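Local atomic coordinates of CG14216 (PDB entry 3P9Y), a protein that removes phosphate from phosphoserine in the C-terminal domain repeats of RNA polymerase II and probably contributes to RNA processing and transcription termination. Residues L10-V15 with D161-M166; M24-F29 with F157-M162; V46-M51 with N83-M88; D121-H126 with V138-V143. The protein carries 2 engineered substitutions. One frame throughout, in Å; residues are numbered along the deposited sequence.

Overall arrangement
Contacts 1, 2 and 4 lie in the body of the low-molecular-weight-phosphatase-like fold, around its central sheet. Contacts 1 and 2 share helix 149-167 and have centres about 8 Å apart; Val14 CG1 of contact 1 meets Ala26 CB of contact 2 at 3.7 Å. Contact 4 packs a further helix on the sheet, its centre about 13 Å from that of contact 1, and Met166 SD approaches Leu141 CD1 at 3.5 Å to join the two. Contact 3 stands apart, its centre about 27 Å from that of contact 1 and about 20 Å from that of contact 2, in the outlying part that receives the phosphorylated peptide from RNA polymerase II.

Contact 1: residues L10-V15 with D161-M166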
loop_
_atom_site.group_PDB
_atom_site.type_symbol
_atom_site.label_atom_id
_atom_site.label_comp_id
_atom_site.label_asym_id
_atom_site.label_seq_id
_atom_site.Cartn_x
_atom_site.Cartn_y
_atom_site.Cartn_z
ATOM N N LEU A 10 -13.981 -1.194 -8.483
ATOM C CA LEU A 10 -13.552 -0.886 -7.125
ATOM C C LEU A 10 -12.532 0.238 -7.110
ATOM O O LEU A 10 -11.641 0.288 -7.957
ATOM C CB LEU A 10 -12.916 -2.117 -6.474
ATOM C CG LEU A 10 -13.817 -3.334 -6.278
ATOM C CD1 LEU A 10 -12.978 -4.546 -5.940
ATOM C CD2 LEU A 10 -14.849 -3.077 -5.192
ATOM N N ALA A 11 -12.667 1.139 -6.142
ATOM C CA ALA A 11 -11.624 2.102 -5.835
ATOM C C ALA A 11 -10.809 1.540 -4.678
ATOM O O ALA A 11 -11.319 1.372 -3.568
ATOM C CB ALA A 11 -12.227 3.450 -5.466
ATOM N N VAL A 12 -9.542 1.240 -4.945
ATOM C CA VAL A 12 -8.696 0.541 -3.993
ATOM C C VAL A 12 -7.552 1.434 -3.524
ATOM O O VAL A 12 -7.010 2.219 -4.296
ATOM C CB VAL A 12 -8.091 -0.733 -4.637
ATOM C CG1 VAL A 12 -7.158 -1.447 -3.663
ATOM C CG2 VAL A 12 -9.193 -1.667 -5.112
ATOM N N ALA A 13 -7.191 1.315 -2.254
ATOM C CA ALA A 13 -5.965 1.919 -1.755
ATOM C C ALA A 13 -5.127 0.838 -1.089
ATOM O O ALA A 13 -5.668 -0.101 -0.522
ATOM C CB ALA A 13 -6.269 3.039 -0.773
ATOM N N VAL A 14 -3.808 0.965 -1.190
ATOM C CA VAL A 14 -2.882 0.107 -0.469
ATOM C C VAL A 14 -2.009 1.006 0.392
ATOM O O VAL A 14 -1.521 2.040 -0.072
ATOM C CB VAL A 14 -2.007 -0.713 -1.426
ATOM C CG1 VAL A 14 -1.137 -1.683 -0.641
ATOM C CG2 VAL A 14 -2.883 -1.468 -2.417
ATOM N N VAL A 15 -1.817 0.610 1.645
ATOM C CA VAL A 15 -1.224 1.485 2.637
ATOM C C VAL A 15 -0.143 0.758 3.439
ATOM O O VAL A 15 -0.342 -0.371 3.900
ATOM C CB VAL A 15 -2.315 2.017 3.595
ATOM C CG1 VAL A 15 -1.744 3.058 4.534
ATOM C CG2 VAL A 15 -3.485 2.592 2.795
ATOM N N ASP A 161 -4.368 -11.135 -5.827
ATOM C CA ASP A 161 -5.268 -12.286 -5.842
ATOM C C ASP A 161 -6.493 -12.010 -4.981
ATOM O O ASP A 161 -7.614 -12.364 -5.349
ATOM C CB ASP A 161 -4.568 -13.543 -5.328
ATOM C CG ASP A 161 -3.512 -14.058 -6.283
ATOM O OD1 ASP A 161 -3.615 -13.794 -7.500
ATOM O OD2 ASP A 161 -2.579 -14.737 -5.813
ATOM N N MET A 162 -6.275 -11.378 -3.833
ATOM C CA MET A 162 -7.374 -11.081 -2.923
ATOM C C MET A 162 -8.349 -10.086 -3.551
ATOM O O MET A 162 -9.560 -10.284 -3.503
ATOM C CB MET A 162 -6.847 -10.519 -1.610
ATOM C CG MET A 162 -7.949 -10.256 -0.608
ATOM S SD MET A 162 -7.353 -9.584 0.950
ATOM C CE MET A 162 -6.881 -7.927 0.456
ATOM N N ILE A 163 -7.818 -9.015 -4.136
ATOM C CA ILE A 163 -8.659 -7.979 -4.728
ATOM C C ILE A 163 -9.400 -8.539 -5.939
ATOM O O ILE A 163 -10.571 -8.257 -6.147
ATOM C CB ILE A 163 -7.841 -6.743 -5.153
ATOM C CG1 ILE A 163 -7.141 -6.112 -3.943
ATOM C CG2 ILE A 163 -8.742 -5.723 -5.841
ATOM C CD1 ILE A 163 -8.082 -5.445 -2.949
ATOM N N ASN A 164 -8.704 -9.339 -6.738
ATOM C CA ASN A 164 -9.314 -9.981 -7.890
ATOM C C ASN A 164 -10.535 -10.798 -7.474
ATOM O O ASN A 164 -11.573 -10.744 -8.123
ATOM C CB ASN A 164 -8.291 -10.870 -8.597
ATOM C CG ASN A 164 -8.776 -11.357 -9.941
ATOM O OD1 ASN A 164 -9.136 -10.559 -10.815
ATOM N ND2 ASN A 164 -8.790 -12.677 -10.123
ATOM N N MET A 165 -10.405 -11.537 -6.376
ATOM C CA MET A 165 -11.488 -12.366 -5.861
ATOM C C MET A 165 -12.694 -11.502 -5.482
ATOM O O MET A 165 -13.839 -11.799 -5.839
ATOM C CB MET A 165 -10.998 -13.157 -4.640
ATOM C CG MET A 165 -12.092 -13.910 -3.884
ATOM S SD MET A 165 -11.501 -14.663 -2.342
ATOM C CE MET A 165 -10.994 -13.206 -1.433
ATOM N N MET A 166 -12.429 -10.421 -4.766
ATOM C CA MET A 166 -13.492 -9.556 -4.290
ATOM C C MET A 166 -14.146 -8.778 -5.426
ATOM O O MET A 166 -15.326 -8.447 -5.346
ATOM C CB MET A 166 -12.944 -8.619 -3.222
ATOM C CG MET A 166 -12.560 -9.377 -1.960
ATOM S SD MET A 166 -11.782 -8.326 -0.739
ATOM C CE MET A 166 -10.387 -7.696 -1.666
#
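Ile163 on helix 149-167 and Val12 on strand 11-16 reach toward each other tip to tip, and the isoleucine has the largest share of the contact. Its CB points at the strand and divides the side chain into two arms. The short arm, CG2, stands anti to the backbone N and meets Val12 CG2 at 4.1 Å; the same methyl also faces Leu10 CD1, at 4.4 Å. The long arm leaves through CG1, which lies beside the backbone N (chi1 -61°), and there the chain bends again, bringing its end, CD1, to 4.2 Å from Val12 CG1. Each branch of the isoleucine therefore faces a different methyl of one valine, a two-point fit that probably helps to fix how the two groups are turned. Leu10 extends the contact toward the end of the helix: Leu10 CD1 lies 4.4 Å from Met166 C, the backbone carbonyl carbon. Leu30 of helix 22-32, Phe35 and Val113 also pack on Ile163, while Leu172 of helix 172-187 and Ile111 of strand 111-114 touch Met166. Helix 149-167 is thus laid against one face of the central parallel part of the sheet, as in the alpha/beta fold of low-molecular-weight phosphatases. All four touching residues are buried, and no hydrogen bond or charge pair joins the two segments. With carbon meeting carbon at ordinary van der Waals separations, the attraction has little directional character, and the hold of helix on strand here probably comes from the exclusion of water and the fit of branched side chains.

Contact 2: residues M24-F29 with F157-M162; sequences MEAHNF and FVITDM
Phe29 of helix 22-32 reaches Phe157 and Thr160 of helix 149-167, where two helices on the same face of the central sheet in this low-molecular-weight-phosphatase-like fold come together. The short helical segments approach to 9.3 Å between axes and run at 50° to each other. The aromatic interaction is an edge-to-face pair: the CE1-CZ edge of Phe29 is directed at the face of Phe157, with ring centroids 4.5 Å apart and planes inclined at 51°. Phe29 CE1 sits above the Phe157 plane, offset toward the rim, and Phe29 CZ comes within 3.5 Å of Phe157 CE1. The Phe29 side chain can span the gap because CG lies anti to the backbone N (chi1 -158°), while the Phe157 ring leans back to meet it even though its CB starts away from the neighbouring helix. Apolar packing continues at Ala26, whose CB meets Ile159 CD1 at 4.3 Å; this small residue sits where the backbones are close. An alanine in place of Phe29 is likely to leave the face of Phe157 without its partner and open a gap beside Thr160. The last group of contacts involves Thr160, which crosses Phe29 at about a right angle. Its CG2 lies at the edge of the Phe29 ring and in its plane, whereas its hydroxyl approaches obliquely. That hydroxyl is hydrogen-bonded to Ala156 O, one turn back on its own helix, and this bond probably helps to hold Thr160 OG1 where it lies, 3.1 Å from Phe29 CD2.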
loop_
_atom_site.group_PDB
_atom_site.type_symbol
_atom_site.label_atom_id
_atom_site.label_comp_id
_atom_site.label_asym_id
_atom_site.label_seq_id
_atom_site.Cartn_x
_atom_site.Cartn_y
_atom_site.Cartn_z
ATOM N N MET A 24 3.980 0.419 -2.797
ATOM C CA MET A 24 4.291 0.803 -4.169
ATOM C C MET A 24 4.440 -0.413 -5.077
ATOM O O MET A 24 4.092 -0.362 -6.249
ATOM C CB MET A 24 5.552 1.666 -4.202
ATOM C CG MET A 24 5.343 3.024 -3.553
ATOM S SD MET A 24 3.995 3.933 -4.339
ATOM C CE MET A 24 4.858 4.633 -5.747
ATOM N N GLU A 25 4.959 -1.501 -4.529
ATOM C CA GLU A 25 5.020 -2.759 -5.253
ATOM C C GLU A 25 3.593 -3.214 -5.563
ATOM O O GLU A 25 3.285 -3.616 -6.691
ATOM C CB GLU A 25 5.740 -3.802 -4.405
ATOM C CG GLU A 25 6.206 -5.015 -5.169
ATOM C CD GLU A 25 7.359 -4.702 -6.101
ATOM O OE1 GLU A 25 7.169 -4.831 -7.322
ATOM O OE2 GLU A 25 8.446 -4.312 -5.617
ATOM N N ALA A 26 2.719 -3.132 -4.560
ATOM C CA ALA A 26 1.314 -3.487 -4.740
ATOM C C ALA A 26 0.624 -2.509 -5.690
ATOM O O ALA A 26 -0.221 -2.907 -6.492
ATOM C CB ALA A 26 0.589 -3.513 -3.397
ATOM N N HIS A 27 0.973 -1.232 -5.587
ATOM C CA HIS A 27 0.384 -0.213 -6.445
ATOM C C HIS A 27 0.644 -0.601 -7.889
ATOM O O HIS A 27 -0.270 -0.650 -8.709
ATOM C CB HIS A 27 1.000 1.163 -6.165
ATOM C CG HIS A 27 0.307 2.297 -6.866
ATOM N ND1 HIS A 27 0.097 3.522 -6.269
ATOM C CD2 HIS A 27 -0.222 2.391 -8.110
ATOM C CE1 HIS A 27 -0.535 4.321 -7.111
ATOM N NE2 HIS A 27 -0.739 3.660 -8.236
ATOM N N ASN A 28 1.907 -0.889 -8.187
ATOM C CA ASN A 28 2.335 -1.168 -9.548
ATOM C C ASN A 28 1.637 -2.396 -10.121
ATOM O O ASN A 28 1.134 -2.372 -11.244
ATOM C CB ASN A 28 3.848 -1.363 -9.591
ATOM C CG ASN A 28 4.351 -1.661 -10.982
ATOM O OD1 ASN A 28 4.591 -0.757 -11.778
ATOM N ND2 ASN A 28 4.499 -2.938 -11.286
ATOM N N PHE A 29 1.595 -3.462 -9.333
ATOM C CA PHE A 29 1.005 -4.714 -9.782
ATOM C C PHE A 29 -0.495 -4.540 -10.011
ATOM O O PHE A 29 -1.009 -4.882 -11.072
ATOM C CB PHE A 29 1.273 -5.814 -8.749
ATOM C CG PHE A 29 1.196 -7.203 -9.309
ATOM C CD1 PHE A 29 2.342 -7.852 -9.749
ATOM C CD2 PHE A 29 -0.014 -7.865 -9.390
ATOM C CE1 PHE A 29 2.272 -9.140 -10.263
ATOM C CE2 PHE A 29 -0.089 -9.152 -9.904
ATOM C CZ PHE A 29 1.055 -9.789 -10.336
ATOM N N PHE A 157 1.544 -9.878 -5.326
ATOM C CA PHE A 157 0.837 -11.004 -5.920
ATOM C C PHE A 157 -0.340 -11.426 -5.046
ATOM O O PHE A 157 -1.433 -11.660 -5.545
ATOM C CB PHE A 157 1.777 -12.203 -6.095
ATOM C CG PHE A 157 2.509 -12.223 -7.410
ATOM C CD1 PHE A 157 1.956 -12.861 -8.519
ATOM C CD2 PHE A 157 3.755 -11.627 -7.536
ATOM C CE1 PHE A 157 2.631 -12.894 -9.737
ATOM C CE2 PHE A 157 4.438 -11.656 -8.743
ATOM C CZ PHE A 157 3.877 -12.291 -9.848
ATOM N N VAL A 158 -0.111 -11.538 -3.741
ATOM C CA VAL A 158 -1.136 -12.053 -2.837
ATOM C C VAL A 158 -2.285 -11.062 -2.686
ATOM O O VAL A 158 -3.453 -11.435 -2.723
ATOM C CB VAL A 158 -0.562 -12.355 -1.441
ATOM C CG1 VAL A 158 -1.662 -12.854 -0.514
ATOM C CG2 VAL A 158 0.565 -13.373 -1.543
ATOM N N ILE A 159 -1.942 -9.798 -2.502
ATOM C CA ILE A 159 -2.939 -8.756 -2.366
ATOM C C ILE A 159 -3.775 -8.687 -3.634
ATOM O O ILE A 159 -4.987 -8.487 -3.577
ATOM C CB ILE A 159 -2.275 -7.403 -2.102
ATOM C CG1 ILE A 159 -1.745 -7.369 -0.667
ATOM C CG2 ILE A 159 -3.258 -6.265 -2.332
ATOM C CD1 ILE A 159 -0.830 -6.200 -0.384
ATOM N N THR A 160 -3.125 -8.856 -4.781
ATOM C CA THR A 160 -3.825 -8.765 -6.053
ATOM C C THR A 160 -4.789 -9.937 -6.222
ATOM O O THR A 160 -5.903 -9.754 -6.698
ATOM C CB THR A 160 -2.847 -8.704 -7.239
ATOM O OG1 THR A 160 -2.067 -7.507 -7.149
ATOM C CG2 THR A 160 -3.605 -8.702 -8.555
ATOM N N ASP A 161 -4.368 -11.135 -5.827
ATOM C CA ASP A 161 -5.268 -12.286 -5.842
ATOM C C ASP A 161 -6.493 -12.010 -4.981
ATOM O O ASP A 161 -7.614 -12.364 -5.349
ATOM C CB ASP A 161 -4.568 -13.543 -5.328
ATOM C CG ASP A 161 -3.512 -14.058 -6.283
ATOM O OD1 ASP A 161 -3.615 -13.794 -7.500
ATOM O OD2 ASP A 161 -2.579 -14.737 -5.813
ATOM N N MET A 162 -6.275 -11.378 -3.833
ATOM C CA MET A 162 -7.374 -11.081 -2.923
ATOM C C MET A 162 -8.349 -10.086 -3.551
ATOM O O MET A 162 -9.560 -10.284 -3.503
ATOM C CB MET A 162 -6.847 -10.519 -1.610
ATOM C CG MET A 162 -7.949 -10.256 -0.608
ATOM S SD MET A 162 -7.353 -9.584 0.950
ATOM C CE MET A 162 -6.881 -7.927 0.456
#

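Contact 3: residues V46-M51 with N83-M88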
loop_
_atom_site.group_PDB
_atom_site.type_symbol
_atom_site.label_atom_id
_atom_site.label_comp_id
_atom_site.label_asym_id
_atom_site.label_seq_id
_atom_site.Cartn_x
_atom_site.Cartn_y
_atom_site.Cartn_z
ATOM N N VAL A 46 8.655 9.817 5.929
ATOM C CA VAL A 46 9.200 8.783 5.058
ATOM C C VAL A 46 10.573 8.357 5.564
ATOM O O VAL A 46 11.436 9.193 5.802
ATOM C CB VAL A 46 9.329 9.295 3.614
ATOM C CG1 VAL A 46 9.900 8.212 2.711
ATOM C CG2 VAL A 46 7.977 9.772 3.106
ATOM N N LYS A 47 10.776 7.054 5.723
ATOM C CA LYS A 47 12.010 6.541 6.306
ATOM C C LYS A 47 12.616 5.417 5.476
ATOM O O LYS A 47 12.018 4.353 5.337
ATOM C CB LYS A 47 11.750 6.032 7.727
ATOM C CG LYS A 47 11.375 7.116 8.729
ATOM C CD LYS A 47 11.381 6.567 10.151
ATOM C CE LYS A 47 11.245 7.669 11.196
ATOM N NZ LYS A 47 9.940 8.387 11.122
ATOM N N LEU A 48 13.805 5.659 4.935
ATOM C CA LEU A 48 14.554 4.637 4.213
ATOM C C LEU A 48 15.791 4.248 5.008
ATOM O O LEU A 48 16.329 5.061 5.754
ATOM C CB LEU A 48 14.980 5.143 2.833
ATOM C CG LEU A 48 13.878 5.300 1.788
ATOM C CD1 LEU A 48 12.889 6.369 2.198
ATOM C CD2 LEU A 48 14.477 5.632 0.433
ATOM N N PRO A 49 16.251 3.002 4.848
ATOM C CA PRO A 49 17.453 2.548 5.555
ATOM C C PRO A 49 18.693 3.298 5.073
ATOM O O PRO A 49 18.690 3.832 3.965
ATOM C CB PRO A 49 17.541 1.068 5.178
ATOM C CG PRO A 49 16.836 0.970 3.866
ATOM C CD PRO A 49 15.732 1.981 3.922
ATOM N N GLY A 50 19.734 3.332 5.897
ATOM C CA GLY A 50 20.954 4.048 5.570
ATOM C C GLY A 50 22.165 3.139 5.648
ATOM O O GLY A 50 22.058 1.930 5.447
ATOM N N MET A 51 23.323 3.719 5.944
ATOM C CA MET A 51 24.560 2.949 6.008
ATOM C C MET A 51 24.765 2.352 7.397
ATOM O O MET A 51 25.587 1.457 7.583
ATOM C CB MET A 51 25.744 3.829 5.614
ATOM C CG MET A 51 25.605 4.424 4.225
ATOM S SD MET A 51 27.092 5.257 3.650
ATOM C CE MET A 51 28.255 3.894 3.628
ATOM N N ASN A 83 22.137 -1.858 -2.559
ATOM C CA ASN A 83 21.118 -2.214 -1.580
ATOM C C ASN A 83 19.700 -2.048 -2.135
ATOM O O ASN A 83 18.727 -2.414 -1.478
ATOM C CB ASN A 83 21.296 -1.407 -0.294
ATOM C CG ASN A 83 20.910 0.045 -0.456
ATOM O OD1 ASN A 83 20.480 0.470 -1.528
ATOM N ND2 ASN A 83 21.057 0.817 0.614
ATOM N N GLY A 84 19.590 -1.485 -3.336
ATOM C CA GLY A 84 18.336 -1.483 -4.071
ATOM C C GLY A 84 17.471 -0.234 -3.984
ATOM O O GLY A 84 16.434 -0.163 -4.642
ATOM N N LEU A 85 17.885 0.751 -3.194
ATOM C CA LEU A 85 17.047 1.924 -2.949
ATOM C C LEU A 85 16.855 2.803 -4.182
ATOM O O LEU A 85 15.779 3.352 -4.386
ATOM C CB LEU A 85 17.606 2.764 -1.799
ATOM C CG LEU A 85 17.724 2.067 -0.440
ATOM C CD1 LEU A 85 17.887 3.097 0.669
ATOM C CD2 LEU A 85 16.517 1.187 -0.167
ATOM N N LEU A 86 17.887 2.950 -5.004
ATOM C CA LEU A 86 17.774 3.794 -6.190
ATOM C C LEU A 86 16.789 3.196 -7.195
ATOM O O LEU A 86 16.010 3.920 -7.809
ATOM C CB LEU A 86 19.143 4.028 -6.833
ATOM C CG LEU A 86 20.100 4.905 -6.013
ATOM C CD1 LEU A 86 21.376 5.194 -6.786
ATOM C CD2 LEU A 86 19.426 6.209 -5.602
ATOM N N HIS A 87 16.806 1.877 -7.348
ATOM C CA HIS A 87 15.852 1.228 -8.239
ATOM C C HIS A 87 14.439 1.364 -7.686
ATOM O O HIS A 87 13.502 1.639 -8.429
ATOM C CB HIS A 87 16.181 -0.249 -8.445
ATOM C CG HIS A 87 15.115 -0.996 -9.187
ATOM N ND1 HIS A 87 14.764 -0.694 -10.484
ATOM C CD2 HIS A 87 14.311 -2.017 -8.808
ATOM C CE1 HIS A 87 13.796 -1.502 -10.878
ATOM N NE2 HIS A 87 13.504 -2.316 -9.879
ATOM N N MET A 88 14.289 1.175 -6.379
ATOM C CA MET A 88 12.990 1.332 -5.739
ATOM C C MET A 88 12.445 2.732 -5.989
ATOM O O MET A 88 11.285 2.898 -6.354
ATOM C CB MET A 88 13.091 1.074 -4.232
ATOM C CG MET A 88 11.790 1.308 -3.475
ATOM S SD MET A 88 11.946 0.969 -1.704
ATOM C CE MET A 88 12.285 -0.789 -1.733
#
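The backbone N of Leu85, the residue whose side chain crosses to Leu48 and Pro49, donates to Asn83 OD1 in a bond of 3.1 Å that is nearly straight at the hydrogen (169°). The donor stands above the plane of the Asn83 amide, 37° out of it. This pairing, from a side-chain oxygen to the N two residues on, is an Asx turn. Between its ends Gly84 occupies the N-cap position of helix 85-95 with a positive phi of 98°, at which a CB would be jammed against the preceding carbonyl oxygen. The turn sets the first residue of the helix, Leu85, facing strand 46-48 and the loop after it. Across the gap the end of Leu85 meets the Pro49 ring at CG: Leu85 CD1 is 4.0 Å from Pro49 CG, and Leu85 CD2 closes on the same ring atom at 4.1 Å. Leu85 CD1 also touches Leu48 CB at 4.2 Å and lies 3.5 Å from Pro49 O, which takes a weak hydrogen bond from Asn57 ND2. The bound phosphorylated peptide lies against this apolar junction. Leu85 and Met88 pack on one of its apolar side chains, Leu48 packs on its backbone, Lys47 makes backbone hydrogen bonds to it, and Met51 O bonds to an aromatic side chain. The strand and the start of the helix thus form part of the substrate-binding site of this Ssu72 phosphatase.

Contact 4: residues D121-H126 with V138-V143. With IMD (imidazole), chain I.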
loop_
_atom_site.group_PDB
_atom_site.type_symbol
_atom_site.label_atom_id
_atom_site.label_comp_id
_atom_site.label_asym_id
_atom_site.label_seq_id
_atom_site.Cartn_x
_atom_site.Cartn_y
_atom_site.Cartn_z
ATOM N N ASP A 121 -4.058 -0.474 12.206
ATOM C CA ASP A 121 -4.596 0.248 13.354
ATOM C C ASP A 121 -4.636 1.751 13.127
ATOM O O ASP A 121 -5.598 2.408 13.506
ATOM C CB ASP A 121 -3.771 -0.052 14.604
ATOM C CG ASP A 121 -4.035 -1.434 15.151
ATOM O OD1 ASP A 121 -5.089 -2.013 14.823
ATOM O OD2 ASP A 121 -3.190 -1.944 15.904
ATOM N N LEU A 122 -3.589 2.296 12.523
ATOM C CA LEU A 122 -3.535 3.730 12.262
ATOM C C LEU A 122 -4.616 4.120 11.259
ATOM O O LEU A 122 -5.268 5.155 11.401
ATOM C CB LEU A 122 -2.150 4.130 11.747
ATOM C CG LEU A 122 -1.042 4.083 12.805
ATOM C CD1 LEU A 122 0.332 4.216 12.175
ATOM C CD2 LEU A 122 -1.257 5.173 13.856
ATOM N N VAL A 123 -4.809 3.278 10.249
ATOM C CA VAL A 123 -5.827 3.514 9.243
ATOM C C VAL A 123 -7.211 3.486 9.885
ATOM O O VAL A 123 -8.028 4.369 9.643
ATOM C CB VAL A 123 -5.755 2.457 8.115
ATOM C CG1 VAL A 123 -7.024 2.467 7.284
ATOM C CG2 VAL A 123 -4.521 2.693 7.234
ATOM N N VAL A 124 -7.466 2.474 10.709
ATOM C CA VAL A 124 -8.776 2.310 11.327
ATOM C C VAL A 124 -9.036 3.439 12.324
ATOM O O VAL A 124 -10.125 4.007 12.362
ATOM C CB VAL A 124 -8.903 0.938 12.018
ATOM C CG1 VAL A 124 -10.167 0.867 12.864
ATOM C CG2 VAL A 124 -8.895 -0.183 10.978
ATOM N N MET A 125 -8.020 3.777 13.112
ATOM C CA MET A 125 -8.135 4.855 14.082
ATOM C C MET A 125 -8.471 6.150 13.359
ATOM O O MET A 125 -9.352 6.893 13.781
ATOM C CB MET A 125 -6.834 5.010 14.876
ATOM C CG MET A 125 -6.927 6.015 16.011
ATOM S SD MET A 125 -5.494 5.989 17.108
ATOM C CE MET A 125 -4.230 6.712 16.062
ATOM N N HIS A 126 -7.783 6.407 12.253
ATOM C CA HIS A 126 -7.994 7.637 11.500
ATOM C C HIS A 126 -9.408 7.703 10.935
ATOM O O HIS A 126 -10.055 8.749 10.981
ATOM C CB HIS A 126 -6.978 7.769 10.367
ATOM C CG HIS A 126 -7.205 8.973 9.509
ATOM N ND1 HIS A 126 -6.771 10.229 9.866
ATOM C CD2 HIS A 126 -7.850 9.117 8.329
ATOM C CE1 HIS A 126 -7.128 11.097 8.935
ATOM N NE2 HIS A 126 -7.785 10.448 7.992
ATOM N N VAL A 138 -16.725 1.142 3.690
ATOM C CA VAL A 138 -15.395 0.866 3.166
ATOM C C VAL A 138 -14.806 -0.295 3.956
ATOM O O VAL A 138 -14.908 -0.333 5.182
ATOM C CB VAL A 138 -14.469 2.090 3.277
ATOM C CG1 VAL A 138 -14.390 2.578 4.715
ATOM C CG2 VAL A 138 -13.084 1.755 2.739
ATOM N N HIS A 139 -14.204 -1.249 3.254
ATOM C CA HIS A 139 -13.633 -2.418 3.909
ATOM C C HIS A 139 -12.126 -2.280 4.063
ATOM O O HIS A 139 -11.410 -2.186 3.078
ATOM C CB HIS A 139 -13.948 -3.676 3.108
ATOM C CG HIS A 139 -15.412 -3.940 2.956
ATOM N ND1 HIS A 139 -16.192 -4.427 3.982
ATOM C CD2 HIS A 139 -16.238 -3.784 1.896
ATOM C CE1 HIS A 139 -17.438 -4.557 3.563
ATOM N NE2 HIS A 139 -17.491 -4.176 2.300
ATOM N N VAL A 140 -11.649 -2.265 5.301
ATOM C CA VAL A 140 -10.217 -2.247 5.558
ATOM C C VAL A 140 -9.745 -3.682 5.786
ATOM O O VAL A 140 -10.298 -4.408 6.616
ATOM C CB VAL A 140 -9.872 -1.343 6.763
ATOM C CG1 VAL A 140 -8.372 -1.194 6.912
ATOM C CG2 VAL A 140 -10.519 0.025 6.587
ATOM N N LEU A 141 -8.736 -4.095 5.023
ATOM C CA LEU A 141 -8.230 -5.459 5.070
ATOM C C LEU A 141 -6.727 -5.440 5.287
ATOM O O LEU A 141 -6.006 -4.746 4.570
ATOM C CB LEU A 141 -8.530 -6.168 3.750
ATOM C CG LEU A 141 -9.996 -6.198 3.318
ATOM C CD1 LEU A 141 -10.116 -6.632 1.862
ATOM C CD2 LEU A 141 -10.797 -7.121 4.232
ATOM N N ASN A 142 -6.245 -6.191 6.271
ATOM C CA ASN A 142 -4.811 -6.275 6.504
ATOM C C ASN A 142 -4.257 -7.588 6.006
ATOM O O ASN A 142 -4.756 -8.655 6.354
ATOM C CB ASN A 142 -4.464 -6.131 7.983
ATOM C CG ASN A 142 -2.964 -6.100 8.218
ATOM O OD1 ASN A 142 -2.302 -5.090 7.966
ATOM N ND2 ASN A 142 -2.418 -7.212 8.687
ATOM N N VAL A 143 -3.216 -7.493 5.190
ATOM C CA VAL A 143 -2.494 -8.650 4.701
ATOM C C VAL A 143 -1.014 -8.413 4.983
ATOM O O VAL A 143 -0.396 -7.544 4.378
ATOM C CB VAL A 143 -2.696 -8.845 3.193
ATOM C CG1 VAL A 143 -1.913 -10.056 2.711
ATOM C CG2 VAL A 143 -4.179 -9.000 2.863
HETATM N N1 IMD I . -7.670 -0.699 15.847
HETATM C C2 IMD I . -7.674 0.620 15.554
HETATM N N3 IMD I . -8.858 1.143 15.943
HETATM C C4 IMD I . -9.603 0.155 16.484
HETATM C C5 IMD I . -8.852 -1.010 16.425
#
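Val123 and Val140 make the closest approach between residues 121-126 of helix 117-128 and residues 138-143, on strand 137-142 and just past it, with their CG1 methyls 3.9 Å apart. Both methyls are anti to their backbone N, and the two side chains cross at a slant. Val124, one residue on, points its CB along the interface, yet its CG2 still meets Val140 CG1 at 4.2 Å, so a single methyl of the strand meets two valines of the helix. On the buried side Phe102, Ile112 and Thr114 pack on Val123. Away from this packing the contact is looser, where the exposed Asp121 meets an imidazole, probably from the crystallisation liquor. The imidazole donates from N1 to Asp121 OD1 (3.1 Å, 157° at the hydrogen), while its N3 comes within 3.4 Å of Val124 CG1. Val124 thus borders both settings, one methyl turned to the strand and the other to the small molecule. The helix and strand belong to the beta-alpha-beta unit formed by strand 111-114, helix 117-128 and strand 137-142. Strand 137-142 lies between 111-114 and the antiparallel edge strand 192-197, and its Leu141 packs on Met162 and Met166 of helix 149-167.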